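Local structure of 457aa long hypothetical protein (Pyrococcus horikoshii, 2CSU) at residues V188-L193 with I206-E211; E329-F334 with A360-Q365. The protein is of unknown function but combines a Rossmann-like CoA-binding domain with two domains of the succinyl-CoA ligase family. One frame throughout, in Å; residues are numbered along the deposited sequence.

Contact 1. Residues V188-L193 with I206-E211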
# COMPACT_ATOMS: atom_id res chain seq x y z
N VAL A 188 19.88 23.25 13.42
CA VAL A 188 18.59 22.81 13.94
C VAL A 188 18.44 21.29 13.81
O VAL A 188 18.69 20.70 12.77
CB VAL A 188 17.50 23.52 13.13
CG1 VAL A 188 16.12 23.05 13.61
CG2 VAL A 188 17.61 25.02 13.30
N ASP A 189 18.06 20.65 14.94
CA ASP A 189 17.93 19.20 14.91
C ASP A 189 16.54 18.73 15.34
O ASP A 189 15.62 19.52 15.51
CB ASP A 189 18.99 18.59 15.83
CG ASP A 189 18.86 19.17 17.23
OD1 ASP A 189 17.76 19.59 17.58
OD2 ASP A 189 19.85 19.18 17.95
N PHE A 190 16.42 17.41 15.47
CA PHE A 190 15.17 16.79 15.88
C PHE A 190 14.65 17.42 17.17
O PHE A 190 13.49 17.84 17.25
CB PHE A 190 15.36 15.29 16.15
CG PHE A 190 15.58 14.47 14.91
CD1 PHE A 190 14.62 14.43 13.91
CD2 PHE A 190 16.74 13.71 14.76
CE1 PHE A 190 14.81 13.65 12.77
CE2 PHE A 190 16.94 12.93 13.64
CZ PHE A 190 15.98 12.90 12.63
N ALA A 191 15.52 17.47 18.19
CA ALA A 191 15.15 18.01 19.49
C ALA A 191 14.56 19.42 19.44
O ALA A 191 13.50 19.68 20.00
CB ALA A 191 16.35 18.01 20.41
N GLU A 192 15.27 20.33 18.78
CA GLU A 192 14.80 21.69 18.68
C GLU A 192 13.48 21.73 17.92
O GLU A 192 12.60 22.53 18.24
CB GLU A 192 15.85 22.56 18.00
CG GLU A 192 16.94 23.06 18.97
CD GLU A 192 18.31 23.15 18.31
OE1 GLU A 192 18.42 23.78 17.23
OE2 GLU A 192 19.28 22.60 18.87
N LEU A 193 13.35 20.87 16.92
CA LEU A 193 12.13 20.84 16.14
C LEU A 193 10.97 20.28 16.97
O LEU A 193 9.86 20.80 16.91
CB LEU A 193 12.33 20.02 14.87
CG LEU A 193 13.10 20.75 13.77
CD1 LEU A 193 13.30 19.80 12.60
CD2 LEU A 193 12.35 22.01 13.33
N ILE A 206 3.83 13.95 15.47
CA ILE A 206 5.13 14.09 14.81
C ILE A 206 5.66 12.73 14.33
O ILE A 206 5.73 11.76 15.07
CB ILE A 206 6.11 14.70 15.81
CG1 ILE A 206 5.52 15.98 16.42
CG2 ILE A 206 7.41 15.08 15.08
CD1 ILE A 206 6.29 16.44 17.66
N ALA A 207 5.99 12.65 13.05
CA ALA A 207 6.50 11.42 12.47
C ALA A 207 7.97 11.68 12.21
O ALA A 207 8.33 12.76 11.73
CB ALA A 207 5.77 11.10 11.16
N LEU A 208 8.82 10.71 12.54
CA LEU A 208 10.25 10.89 12.34
C LEU A 208 10.90 9.76 11.56
O LEU A 208 10.60 8.60 11.79
CB LEU A 208 10.97 11.00 13.69
CG LEU A 208 10.68 12.10 14.73
CD1 LEU A 208 11.55 11.85 15.97
CD2 LEU A 208 10.99 13.47 14.15
N TYR A 209 11.78 10.11 10.62
CA TYR A 209 12.55 9.09 9.91
C TYR A 209 13.96 9.38 10.39
O TYR A 209 14.59 10.33 9.93
CB TYR A 209 12.52 9.23 8.39
CG TYR A 209 13.49 8.23 7.77
CD1 TYR A 209 13.20 6.87 7.75
CD2 TYR A 209 14.73 8.64 7.27
CE1 TYR A 209 14.09 5.93 7.25
CE2 TYR A 209 15.65 7.71 6.76
CZ TYR A 209 15.32 6.35 6.75
OH TYR A 209 16.19 5.41 6.27
N ILE A 210 14.44 8.56 11.31
CA ILE A 210 15.76 8.75 11.89
C ILE A 210 16.85 7.82 11.40
O ILE A 210 16.66 6.60 11.33
CB ILE A 210 15.72 8.61 13.43
CG1 ILE A 210 14.70 9.58 14.03
CG2 ILE A 210 17.11 8.84 14.00
CD1 ILE A 210 14.27 9.22 15.42
N GLU A 211 17.99 8.40 11.07
CA GLU A 211 19.15 7.64 10.67
C GLU A 211 20.03 7.68 11.91
O GLU A 211 20.69 6.70 12.25
CB GLU A 211 19.83 8.29 9.46
CG GLU A 211 19.20 7.87 8.15
CD GLU A 211 19.79 8.57 6.95
OE1 GLU A 211 20.89 9.15 7.08
OE2 GLU A 211 19.17 8.52 5.87
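F190, in the first turn of helix 190-197, reaches across to L208 and I210 of strand 205-210 and makes nearly all of this contact from the helix side. Its CB points toward the strand, and CG lies beside the backbone N, opposite the carbonyl carbon (chi1 -71°). From there the two sides of the ring part company. On one side CD1 meets L208 CD2 at 3.8 Å, an oblique approach in which the two side chains run past each other in opposite senses, and the next atom, CE1, is 4.1 Å from that same methyl, L208 CD2. On the other side CE2 lies 4.0 Å from I210 CG1, with the CG2 methyl of I210 scarcely farther. At the tip, CZ packs on I210 CG1 at 3.8 Å. I210 CG1 lies over one ring face, 4.2 Å from the F190 ring centroid and 28° off the normal, a CH-pi contact. The edge at CZ is turned instead to the backbone, with Y209 O 4.0 Å away near the ring plane.

Helix and strand belong to the flavodoxin-like domain of the succinyl-CoA ligase family, where 205-210 runs parallel to strands 152-156 and 232-236 and the helix packs on the sheet. I155 from strand 152-156 also touches F190, and F219 of helix 216-229 touches both L208 and I210.

At the start of the helix, D189 is the N-cap: its OD1 accepts from E192 N at 2.9 Å in an almost straight bond (179°). The E192 carboxylate in turn forms salt bridges with R123 and K218.

Contact 2. Residues E329-F334 with A360-Q365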
# COMPACT_ATOMS: atom_id res chain seq x y z
N GLU A 329 -28.78 -7.67 21.66
CA GLU A 329 -30.17 -7.95 21.33
C GLU A 329 -30.71 -7.05 20.23
O GLU A 329 -31.38 -7.53 19.32
CB GLU A 329 -31.07 -7.83 22.56
CG GLU A 329 -31.11 -9.08 23.41
CD GLU A 329 -32.21 -9.05 24.46
OE1 GLU A 329 -32.35 -10.04 25.22
OE2 GLU A 329 -32.94 -8.03 24.54
N GLU A 330 -30.44 -5.76 20.31
CA GLU A 330 -30.93 -4.84 19.29
C GLU A 330 -30.25 -5.12 17.96
O GLU A 330 -30.87 -4.99 16.91
CB GLU A 330 -30.62 -3.41 19.77
CG GLU A 330 -31.25 -2.11 19.24
CD GLU A 330 -31.20 -0.78 19.94
OE1 GLU A 330 -31.25 -0.51 21.14
OE2 GLU A 330 -31.11 0.08 19.07
N LEU A 331 -28.98 -5.51 17.99
CA LEU A 331 -28.25 -5.83 16.76
C LEU A 331 -28.98 -6.98 16.06
O LEU A 331 -29.22 -6.95 14.84
CB LEU A 331 -26.81 -6.24 17.08
CG LEU A 331 -25.83 -5.13 17.48
CD1 LEU A 331 -24.50 -5.73 17.90
CD2 LEU A 331 -25.64 -4.17 16.30
N ARG A 332 -29.32 -7.98 16.85
CA ARG A 332 -30.01 -9.17 16.38
C ARG A 332 -31.40 -8.87 15.81
O ARG A 332 -31.94 -9.66 15.04
CB ARG A 332 -30.13 -10.14 17.56
CG ARG A 332 -30.69 -11.51 17.25
CD ARG A 332 -30.00 -12.50 18.18
NE ARG A 332 -29.91 -11.98 19.54
CZ ARG A 332 -29.05 -12.41 20.47
NH1 ARG A 332 -28.20 -13.39 20.18
NH2 ARG A 332 -29.05 -11.87 21.68
N SER A 333 -31.98 -7.73 16.17
CA SER A 333 -33.31 -7.39 15.69
C SER A 333 -33.36 -6.86 14.26
O SER A 333 -34.28 -7.19 13.51
CB SER A 333 -33.97 -6.38 16.62
OG SER A 333 -33.45 -5.09 16.42
N PHE A 334 -32.38 -6.05 13.86
CA PHE A 334 -32.41 -5.50 12.52
C PHE A 334 -31.40 -6.08 11.53
O PHE A 334 -31.47 -5.79 10.34
CB PHE A 334 -32.25 -3.98 12.59
CG PHE A 334 -30.87 -3.52 12.97
CD1 PHE A 334 -29.90 -3.32 11.99
CD2 PHE A 334 -30.55 -3.29 14.30
CE1 PHE A 334 -28.61 -2.89 12.34
CE2 PHE A 334 -29.26 -2.86 14.66
CZ PHE A 334 -28.29 -2.66 13.68
N ALA A 360 -22.96 1.27 14.43
CA ALA A 360 -21.89 2.13 14.95
C ALA A 360 -22.37 2.86 16.20
O ALA A 360 -21.64 2.95 17.20
CB ALA A 360 -21.46 3.13 13.88
N LYS A 361 -23.60 3.38 16.13
CA LYS A 361 -24.22 4.09 17.25
C LYS A 361 -24.29 3.15 18.45
O LYS A 361 -23.85 3.48 19.55
CB LYS A 361 -25.63 4.55 16.83
CG LYS A 361 -26.42 5.30 17.91
CD LYS A 361 -27.65 6.00 17.30
CE LYS A 361 -28.80 6.11 18.30
NZ LYS A 361 -30.01 6.77 17.73
N LEU A 362 -24.85 1.97 18.21
CA LEU A 362 -24.98 0.96 19.25
C LEU A 362 -23.64 0.56 19.86
O LEU A 362 -23.53 0.42 21.07
CB LEU A 362 -25.67 -0.29 18.68
CG LEU A 362 -27.19 -0.26 18.58
CD1 LEU A 362 -27.69 -1.36 17.66
CD2 LEU A 362 -27.78 -0.41 19.98
N LEU A 363 -22.63 0.35 19.01
CA LEU A 363 -21.31 -0.03 19.52
C LEU A 363 -20.65 1.11 20.29
O LEU A 363 -20.06 0.89 21.34
CB LEU A 363 -20.39 -0.48 18.38
CG LEU A 363 -20.71 -1.84 17.76
CD1 LEU A 363 -19.85 -2.07 16.53
CD2 LEU A 363 -20.49 -2.92 18.80
N LEU A 364 -20.76 2.33 19.77
CA LEU A 364 -20.18 3.50 20.44
C LEU A 364 -20.89 3.83 21.76
O LEU A 364 -20.36 4.55 22.60
CB LEU A 364 -20.22 4.72 19.52
CG LEU A 364 -19.29 4.77 18.30
CD1 LEU A 364 -19.67 5.93 17.41
CD2 LEU A 364 -17.84 4.90 18.74
N GLN A 365 -22.11 3.31 21.94
CA GLN A 365 -22.86 3.58 23.16
C GLN A 365 -22.63 2.50 24.21
O GLN A 365 -22.87 2.72 25.41
CB GLN A 365 -24.36 3.69 22.84
CG GLN A 365 -24.79 5.08 22.42
CD GLN A 365 -26.23 5.13 21.89
OE1 GLN A 365 -26.67 6.16 21.39
NE2 GLN A 365 -26.95 4.02 22.01
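With chi1 at -81°, L362 holds CG beside its backbone N, and its two methyls meet three residues of helix 325-334. E330 comes from the other helix with CG anti to the backbone N (chi1 -163°) and its chain extended, so that it crosses L362 at a slant and lays both its methylenes and its carboxylate against the CD2 methyl; E330 CD is 3.4 Å from L362 CD2. The other methyl has two apolar neighbours. L331 CD2 lies 3.7 Å from L362 CD1, and F334 brings the edge of its ring to that methyl, F334 CE2 to L362 CD1 being 3.7 Å, with the methyl in the ring plane.

Helices 325-334 and 353-365 run antiparallel here, within the ligase-CoA domain; the axes of their short segments approach to 10.8 Å, with 173° between their N-to-C directions. On its other sides helix 353-365 packs on strands 295-300 and 371-377 and on helix 388-400, A360 touching all three.

F334 also makes a cation-pi contact with R358, one turn before L362 on helix 353-365. Near the end of helix 325-334, E330 O accepts from both S333 OG, at 2.6 Å, and S333 N.

How the contacts relate
Contact 1 and contact 2 belong to two successive domains related to succinyl-CoA ligase, the flavodoxin-like one and the ligase-CoA one, and follow one another along the chain. Their centres are 44 Å apart, on opposite sides of the chain's centre, and their nearest atoms are about 24 Å apart, so neither touches the other. Contact 1 is buried, 12 Å from the centre of the chain, and close to the dimer interface, since Y209 packs on G304 of the second subunit. Contact 2 sits 34 Å out, is partly exposed, and meets no other chain of the assembly.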